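Side-chain contacts in EmGH1 (Erythrobacter marinus, PDB 5Z87), which probably hydrolyses beta-glucosidic bonds, and perhaps beta-xylosidic or alpha-L-arabinofuranosidic ones, as a family 3 glycoside hydrolase: residues Met54-Met59 / Leu358-Leu363; Leu466-Glu471 / Gly607-Ala612; Thr574-Leu579 / Ser613-Asp618. One frame throughout, in Å; residues are numbered along the deposited sequence.

The three contacts fall into two groups on opposite sides of the chain's centre. Interaction 1 comes first along the chain and joins helices 56-61 and 355-360 at the surface of the N-terminal TIM-barrel-type domain; its centre is about 61 Å from that of interaction 2 and about 63 Å from that of interaction 3. Interactions 2 and 3 lie in the C-terminal domain with centres about 10 Å apart, and their segments alternate along the chain. Both use helix 607-615: its first part packs on helix 462-473, its end on strand 574-580 of the mixed sheet. Y469 reaches D618 through a probable hydrogen bond, I611 packs on V578 and L466 on F616, so the two adjoin.

Interaction 1. Residues Met54-Met59 / Leu358-Leu363; sequences MTLDEM and LVRDGL. With GOL (glycerol), chain H.
V359 and R360 meet L56 and D57 where the last turn of helix 355-360 faces the first turn of helix 56-61, a surface contact of two helix ends in the N-terminal, TIM-barrel-type domain of the family 3 hydrolase. V359 offers CG1, which comes tip to tip against L56 CD2 at 3.7 Å; the L56 branch is carried there by a CG anti to the backbone N (chi1 169°). T55 and E58 form a capping box at the start of this leucine's helix. L56 CD2 also touches the aliphatic base of R360, 4.0 Å from its CG. Beyond this base the arginine bends at chi3, and the R360 and D57 side chains cross at about a right angle, carboxylate and guanidinium planes 81° apart. Their salt bridge runs from R360 NH1 to the syn lone pair of D57 OD1, 2.9 Å long, with OD1 almost in the guanidinium plane. R360 NH2 donates to Q357 and to O2 of a glycerol, probably from crystallisation, which also makes a weak bond to D57 OD1. G362, with positive phi, ends the helix in a Schellman motif, its N 3.0 Å from V359 O.

Interaction 2. Residues Leu466-Glu471 / Gly607-Ala612; sequences LQAYAE and GGHAIA
A612 has the most surface buried in this contact, and its CB methyl is set against L466 and Y469 of the facing helix. The axes of segments 466-471 and 607-612 come within 9.1 Å, with a crossing angle of -53°, and no hydrogen bond joins them. L466 does not point straight at its partner: its CG lies anti to the carbonyl carbon, beside the backbone N (chi1 -82°), and the branch then brings CD2 to 3.8 Å from A612 CB. One turn on, Y469 touches the same methyl through its own CB, at 4.1 Å from A612 CB. The tyrosine CG is anti to the backbone N (chi1 -161°), and the ring runs on past A612, whose CB meets ring atom CD2 obliquely. The carbonyl O of A612 lies over one face of this ring, displaced toward the rim. The tyrosine hydroxyl bonds D618 just beyond the same helix, and its ring stacks with F616. At the more exposed margin, A468 CB reaches the edge of the H609 imidazole, 4.3 Å from CE1. Within the C-terminal domain, the L466 side chain also packs on strand 436-440 through M437 and V439, whereas A610 and H609 turn to helix 403-416, so that helix 607-615 is bordered by helix 462-473 and by helix 403-416.

Interaction 3. Residues Thr574-Leu579 / Ser613-Asp618; sequences TTVAVL and SILFGD
L615 meets V576 and V578 in a buried helix-on-sheet contact, where the end of helix 607-615 lies over strand 574-580 of the C-terminal domain's mixed sheet. Apolar contacts carry the whole of it, for no hydrogen bond passes between the two segments. V576 and V578, two residues apart on the strand, both point toward the helix, while A577 between them points away, to L590 of helix 588-593. L615 supplies one methyl to each valine: its CD1 lies 4.4 Å from V578 CG2, and its other branch serves V576. The leucine CG is anti to the carbonyl carbon (chi1 -78°), which directs the forked end at the strand, and L615 and V576 slide past each other in opposite directions. Both valines also touch V529 of the parallel strand 527-533. Backbone bonds run within the helix end and from the strand to its sheet neighbours. The helix ends in a Schellman motif at G617, marked by its positive phi, although the bond from G617 N to I614 O is weak. In the sheet, V576 pairs with I528 and M530 of strand 527-533, and A577 with A596 and L598 of strand 596-601. The tightest contact between the segments is that of V576 CG2 with L615 CD2, at 3.9 Å.

Interaction 1. Residues Met54-Met59 / Leu358-Leu363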
loop_
_atom_site.group_PDB
_atom_site.type_symbol
_atom_site.label_atom_id
_atom_site.label_comp_id
_atom_site.label_asym_id
_atom_site.label_seq_id
_atom_site.Cartn_x
_atom_site.Cartn_y
_atom_site.Cartn_z
ATOM N N MET A 54 -1.722 -42.071 26.120
ATOM C CA MET A 54 -2.668 -41.052 26.560
ATOM C C MET A 54 -4.022 -41.218 25.881
ATOM O O MET A 54 -4.110 -41.686 24.751
ATOM C CB MET A 54 -2.118 -39.648 26.279
ATOM C CG MET A 54 -0.762 -39.396 26.920
ATOM S SD MET A 54 0.018 -37.826 26.495
ATOM C CE MET A 54 -1.201 -36.647 27.105
ATOM N N THR A 55 -5.080 -40.823 26.589
ATOM C CA THR A 55 -6.419 -40.811 26.022
ATOM C C THR A 55 -6.620 -39.581 25.122
ATOM O O THR A 55 -5.806 -38.656 25.085
ATOM C CB THR A 55 -7.473 -40.823 27.132
ATOM O OG1 THR A 55 -7.500 -39.542 27.792
ATOM C CG2 THR A 55 -7.172 -41.942 28.156
ATOM N N LEU A 56 -7.740 -39.584 24.394
ATOM C CA LEU A 56 -8.148 -38.414 23.621
ATOM C C LEU A 56 -8.217 -37.165 24.496
ATOM O O LEU A 56 -7.676 -36.110 24.138
ATOM C CB LEU A 56 -9.503 -38.679 22.967
ATOM C CG LEU A 56 -10.214 -37.483 22.330
ATOM C CD1 LEU A 56 -9.386 -36.949 21.186
ATOM C CD2 LEU A 56 -11.599 -37.875 21.843
ATOM N N ASP A 57 -8.882 -37.268 25.651
ATOM C CA ASP A 57 -9.048 -36.115 26.531
ATOM C C ASP A 57 -7.718 -35.628 27.092
ATOM O O ASP A 57 -7.529 -34.418 27.285
ATOM C CB ASP A 57 -10.011 -36.457 27.668
ATOM C CG ASP A 57 -11.447 -36.582 27.195
ATOM O OD1 ASP A 57 -11.702 -36.341 25.999
ATOM O OD2 ASP A 57 -12.326 -36.916 28.018
ATOM N N GLU A 58 -6.782 -36.545 27.350
ATOM C CA GLU A 58 -5.485 -36.138 27.883
ATOM C C GLU A 58 -4.636 -35.444 26.823
ATOM O O GLU A 58 -3.951 -34.461 27.117
ATOM C CB GLU A 58 -4.752 -37.347 28.456
ATOM C CG GLU A 58 -5.462 -37.962 29.676
ATOM C CD GLU A 58 -4.747 -39.207 30.168
ATOM O OE1 GLU A 58 -4.233 -39.974 29.317
ATOM O OE2 GLU A 58 -4.686 -39.403 31.404
ATOM N N MET A 59 -4.654 -35.951 25.590
ATOM C CA MET A 59 -3.938 -35.275 24.516
ATOM C C MET A 59 -4.563 -33.923 24.203
ATOM O O MET A 59 -3.847 -32.935 23.998
ATOM C CB MET A 59 -3.917 -36.147 23.269
ATOM C CG MET A 59 -2.978 -37.315 23.385
ATOM S SD MET A 59 -2.881 -38.239 21.849
ATOM C CE MET A 59 -4.581 -38.807 21.713
ATOM N N LEU A 358 -15.789 -32.897 19.334
ATOM C CA LEU A 358 -15.871 -32.954 17.873
ATOM C C LEU A 358 -15.354 -34.284 17.350
ATOM O O LEU A 358 -15.898 -34.833 16.386
ATOM C CB LEU A 358 -15.092 -31.795 17.234
ATOM C CG LEU A 358 -15.724 -30.415 17.423
ATOM C CD1 LEU A 358 -14.686 -29.310 17.246
ATOM C CD2 LEU A 358 -16.922 -30.233 16.476
ATOM N N VAL A 359 -14.283 -34.798 17.956
ATOM C CA VAL A 359 -13.775 -36.114 17.587
ATOM C C VAL A 359 -14.813 -37.182 17.905
ATOM O O VAL A 359 -15.120 -38.047 17.073
ATOM C CB VAL A 359 -12.448 -36.390 18.309
ATOM C CG1 VAL A 359 -12.067 -37.864 18.196
ATOM C CG2 VAL A 359 -11.362 -35.484 17.752
ATOM N N ARG A 360 -15.394 -37.119 19.106
ATOM C CA ARG A 360 -16.378 -38.124 19.491
ATOM C C ARG A 360 -17.633 -38.020 18.632
ATOM O O ARG A 360 -18.215 -39.041 18.252
ATOM C CB ARG A 360 -16.700 -37.998 20.983
ATOM C CG ARG A 360 -15.571 -38.545 21.880
ATOM C CD ARG A 360 -15.988 -38.655 23.340
ATOM N NE ARG A 360 -16.284 -37.341 23.887
ATOM C CZ ARG A 360 -15.418 -36.620 24.592
ATOM N NH1 ARG A 360 -14.207 -37.106 24.841
ATOM N NH2 ARG A 360 -15.763 -35.418 25.053
ATOM N N ASP A 361 -18.037 -36.803 18.269
ATOM C CA ASP A 361 -19.185 -36.635 17.387
ATOM C C ASP A 361 -18.892 -37.019 15.933
ATOM O O ASP A 361 -19.818 -37.014 15.113
ATOM C CB ASP A 361 -19.698 -35.194 17.458
ATOM C CG ASP A 361 -20.418 -34.897 18.760
ATOM O OD1 ASP A 361 -20.676 -35.842 19.529
ATOM O OD2 ASP A 361 -20.725 -33.717 19.023
ATOM N N GLY A 362 -17.656 -37.365 15.588
ATOM C CA GLY A 362 -17.363 -37.768 14.227
ATOM C C GLY A 362 -17.119 -36.643 13.244
ATOM O O GLY A 362 -16.986 -36.907 12.043
ATOM N N LEU A 363 -17.046 -35.401 13.709
ATOM C CA LEU A 363 -16.806 -34.258 12.838
ATOM C C LEU A 363 -15.327 -33.941 12.660
ATOM O O LEU A 363 -15.002 -32.995 11.937
ATOM C CB LEU A 363 -17.541 -33.032 13.386
ATOM C CG LEU A 363 -18.996 -33.358 13.712
ATOM C CD1 LEU A 363 -19.624 -32.310 14.619
ATOM C CD2 LEU A 363 -19.778 -33.512 12.418
HETATM C C1 GOL H . -14.702 -31.883 27.361
HETATM O O1 GOL H . -15.408 -32.208 26.184
HETATM C C2 GOL H . -13.397 -32.717 27.320
HETATM O O2 GOL H . -13.638 -34.068 27.062
HETATM C C3 GOL H . -12.720 -32.498 28.696
HETATM O O3 GOL H . -11.605 -33.367 28.718
#

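Interaction 2. Residues Leu466-Glu471 / Gly607-Ala612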
loop_
_atom_site.group_PDB
_atom_site.type_symbol
_atom_site.label_atom_id
_atom_site.label_comp_id
_atom_site.label_asym_id
_atom_site.label_seq_id
_atom_site.Cartn_x
_atom_site.Cartn_y
_atom_site.Cartn_z
ATOM N N LEU A 466 21.820 12.897 32.422
ATOM C CA LEU A 466 22.567 14.138 32.276
ATOM C C LEU A 466 22.868 14.785 33.631
ATOM O O LEU A 466 23.953 15.348 33.825
ATOM C CB LEU A 466 21.794 15.088 31.362
ATOM C CG LEU A 466 22.022 14.789 29.878
ATOM C CD1 LEU A 466 21.061 15.594 29.021
ATOM C CD2 LEU A 466 23.483 15.048 29.475
ATOM N N GLN A 467 21.928 14.711 34.582
ATOM C CA GLN A 467 22.206 15.197 35.932
ATOM C C GLN A 467 23.409 14.485 36.537
ATOM O O GLN A 467 24.299 15.121 37.111
ATOM C CB GLN A 467 20.988 15.007 36.825
ATOM C CG GLN A 467 19.863 15.986 36.587
ATOM C CD GLN A 467 18.586 15.517 37.270
ATOM O OE1 GLN A 467 18.433 14.328 37.560
ATOM N NE2 GLN A 467 17.671 16.438 37.527
ATOM N N ALA A 468 23.454 13.157 36.415
ATOM C CA ALA A 468 24.578 12.408 36.964
ATOM C C ALA A 468 25.873 12.758 36.256
ATOM O O ALA A 468 26.936 12.763 36.885
ATOM C CB ALA A 468 24.322 10.908 36.866
ATOM N N TYR A 469 25.803 13.043 34.953
ATOM C CA TYR A 469 26.995 13.449 34.223
ATOM C C TYR A 469 27.460 14.834 34.658
ATOM O O TYR A 469 28.663 15.076 34.809
ATOM C CB TYR A 469 26.729 13.420 32.719
ATOM C CG TYR A 469 28.003 13.385 31.920
ATOM C CD1 TYR A 469 28.690 14.556 31.628
ATOM C CD2 TYR A 469 28.537 12.181 31.474
ATOM C CE1 TYR A 469 29.867 14.529 30.908
ATOM C CE2 TYR A 469 29.708 12.147 30.745
ATOM C CZ TYR A 469 30.374 13.329 30.477
ATOM O OH TYR A 469 31.549 13.317 29.762
ATOM N N ALA A 470 26.520 15.757 34.863
ATOM C CA ALA A 470 26.890 17.095 35.303
ATOM C C ALA A 470 27.599 17.056 36.658
ATOM O O ALA A 470 28.599 17.754 36.865
ATOM C CB ALA A 470 25.643 17.972 35.354
ATOM N N GLU A 471 27.113 16.219 37.578
ATOM C CA GLU A 471 27.692 16.143 38.916
ATOM C C GLU A 471 29.174 15.808 38.856
ATOM O O GLU A 471 29.998 16.465 39.502
ATOM C CB GLU A 471 26.941 15.101 39.747
ATOM C CG GLU A 471 27.721 14.571 40.938
ATOM C CD GLU A 471 26.837 14.347 42.158
ATOM O OE1 GLU A 471 27.379 14.285 43.285
ATOM O OE2 GLU A 471 25.602 14.233 41.989
ATOM N N GLY A 607 19.501 3.872 29.351
ATOM C CA GLY A 607 19.637 4.736 28.186
ATOM C C GLY A 607 20.104 6.141 28.523
ATOM O O GLY A 607 20.897 6.733 27.784
ATOM N N GLY A 608 19.622 6.693 29.636
ATOM C CA GLY A 608 20.009 8.041 30.019
ATOM C C GLY A 608 21.510 8.211 30.147
ATOM O O GLY A 608 22.057 9.253 29.774
ATOM N N HIS A 609 22.198 7.187 30.661
ATOM C CA HIS A 609 23.655 7.260 30.767
ATOM C C HIS A 609 24.313 7.174 29.397
ATOM O O HIS A 609 25.295 7.880 29.125
ATOM C CB HIS A 609 24.187 6.142 31.678
ATOM C CG HIS A 609 23.720 6.237 33.101
ATOM N ND1 HIS A 609 23.890 7.371 33.868
ATOM C CD2 HIS A 609 23.109 5.331 33.902
ATOM C CE1 HIS A 609 23.387 7.164 35.073
ATOM N NE2 HIS A 609 22.908 5.934 35.119
ATOM N N ALA A 610 23.807 6.299 28.525
ATOM C CA ALA A 610 24.428 6.154 27.214
ATOM C C ALA A 610 24.253 7.423 26.381
ATOM O O ALA A 610 25.185 7.851 25.696
ATOM C CB ALA A 610 23.861 4.931 26.495
ATOM N N ILE A 611 23.081 8.055 26.459
ATOM C CA ILE A 611 22.866 9.331 25.775
ATOM C C ILE A 611 23.866 10.381 26.255
ATOM O O ILE A 611 24.493 11.087 25.454
ATOM C CB ILE A 611 21.423 9.808 25.987
ATOM C CG1 ILE A 611 20.447 8.857 25.295
ATOM C CG2 ILE A 611 21.262 11.247 25.505
ATOM C CD1 ILE A 611 18.995 9.215 25.502
ATOM N N ALA A 612 24.016 10.513 27.576
ATOM C CA ALA A 612 24.949 11.498 28.109
ATOM C C ALA A 612 26.372 11.203 27.658
ATOM O O ALA A 612 27.117 12.114 27.285
ATOM C CB ALA A 612 24.857 11.533 29.635
#

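Interaction 3. Residues Thr574-Leu579 / Ser613-Asp618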
loop_
_atom_site.group_PDB
_atom_site.type_symbol
_atom_site.label_atom_id
_atom_site.label_comp_id
_atom_site.label_asym_id
_atom_site.label_seq_id
_atom_site.Cartn_x
_atom_site.Cartn_y
_atom_site.Cartn_z
ATOM N N THR A 574 23.624 26.890 21.839
ATOM C CA THR A 574 23.983 25.537 21.436
ATOM C C THR A 574 22.826 24.590 21.734
ATOM O O THR A 574 22.481 24.373 22.901
ATOM C CB THR A 574 25.251 25.092 22.161
ATOM O OG1 THR A 574 26.247 26.107 22.015
ATOM C CG2 THR A 574 25.790 23.789 21.585
ATOM N N THR A 575 22.208 24.038 20.689
ATOM C CA THR A 575 21.005 23.228 20.828
ATOM C C THR A 575 21.164 21.914 20.075
ATOM O O THR A 575 21.533 21.908 18.898
ATOM C CB THR A 575 19.771 23.981 20.316
ATOM O OG1 THR A 575 19.661 25.235 20.998
ATOM C CG2 THR A 575 18.499 23.176 20.568
ATOM N N VAL A 576 20.885 20.802 20.758
ATOM C CA VAL A 576 20.846 19.483 20.147
ATOM C C VAL A 576 19.537 18.808 20.528
ATOM O O VAL A 576 18.923 19.110 21.552
ATOM C CB VAL A 576 22.038 18.605 20.564
ATOM C CG1 VAL A 576 23.337 19.329 20.279
ATOM C CG2 VAL A 576 21.940 18.263 22.028
ATOM N N ALA A 577 19.116 17.873 19.688
ATOM C CA ALA A 577 17.896 17.123 19.930
ATOM C C ALA A 577 18.217 15.636 20.057
ATOM O O ALA A 577 19.078 15.106 19.336
ATOM C CB ALA A 577 16.864 17.376 18.815
ATOM N N VAL A 578 17.542 14.988 21.009
ATOM C CA VAL A 578 17.578 13.539 21.215
ATOM C C VAL A 578 16.170 12.996 20.968
ATOM O O VAL A 578 15.210 13.419 21.627
ATOM C CB VAL A 578 18.056 13.176 22.631
ATOM C CG1 VAL A 578 18.268 11.663 22.756
ATOM C CG2 VAL A 578 19.336 13.911 22.961
ATOM N N LEU A 579 16.041 12.055 20.036
ATOM C CA LEU A 579 14.734 11.495 19.701
ATOM C C LEU A 579 14.502 10.195 20.472
ATOM O O LEU A 579 15.316 9.264 20.408
ATOM C CB LEU A 579 14.604 11.254 18.196
ATOM C CG LEU A 579 14.619 12.493 17.299
ATOM C CD1 LEU A 579 14.713 12.094 15.855
ATOM C CD2 LEU A 579 13.387 13.316 17.517
ATOM N N SER A 613 26.757 9.927 27.652
ATOM C CA SER A 613 28.105 9.572 27.226
ATOM C C SER A 613 28.353 9.926 25.760
ATOM O O SER A 613 29.480 10.282 25.383
ATOM C CB SER A 613 28.344 8.080 27.470
ATOM O OG SER A 613 28.285 7.777 28.857
ATOM N N ILE A 614 27.325 9.824 24.918
ATOM C CA ILE A 614 27.505 10.157 23.512
ATOM C C ILE A 614 27.447 11.663 23.314
ATOM O O ILE A 614 28.165 12.211 22.471
ATOM C CB ILE A 614 26.462 9.419 22.653
ATOM C CG1 ILE A 614 26.893 7.975 22.443
ATOM C CG2 ILE A 614 26.255 10.099 21.299
ATOM C CD1 ILE A 614 25.728 7.051 22.174
ATOM N N LEU A 615 26.623 12.362 24.090
ATOM C CA LEU A 615 26.554 13.811 23.934
ATOM C C LEU A 615 27.896 14.479 24.225
ATOM O O LEU A 615 28.205 15.522 23.639
ATOM C CB LEU A 615 25.465 14.390 24.829
ATOM C CG LEU A 615 24.044 14.204 24.297
ATOM C CD1 LEU A 615 23.021 14.574 25.354
ATOM C CD2 LEU A 615 23.835 15.021 23.049
ATOM N N PHE A 616 28.726 13.876 25.076
ATOM C CA PHE A 616 29.959 14.505 25.533
ATOM C C PHE A 616 31.212 13.841 24.969
ATOM O O PHE A 616 32.327 14.213 25.348
ATOM C CB PHE A 616 29.990 14.530 27.069
ATOM C CG PHE A 616 29.141 15.635 27.665
ATOM C CD1 PHE A 616 29.572 16.955 27.624
ATOM C CD2 PHE A 616 27.911 15.359 28.237
ATOM C CE1 PHE A 616 28.794 17.979 28.150
ATOM C CE2 PHE A 616 27.118 16.378 28.761
ATOM C CZ PHE A 616 27.562 17.689 28.719
ATOM N N GLY A 617 31.063 12.871 24.079
ATOM C CA GLY A 617 32.201 12.331 23.379
ATOM C C GLY A 617 32.872 11.149 24.027
ATOM O O GLY A 617 33.802 10.592 23.429
ATOM N N ASP A 618 32.454 10.743 25.230
ATOM C CA ASP A 618 33.053 9.549 25.824
ATOM C C ASP A 618 32.773 8.317 24.973
ATOM O O ASP A 618 33.606 7.410 24.890
ATOM C CB ASP A 618 32.535 9.332 27.246
ATOM C CG ASP A 618 32.725 10.550 28.139
ATOM O OD1 ASP A 618 33.581 11.404 27.835
ATOM O OD2 ASP A 618 32.000 10.661 29.149
#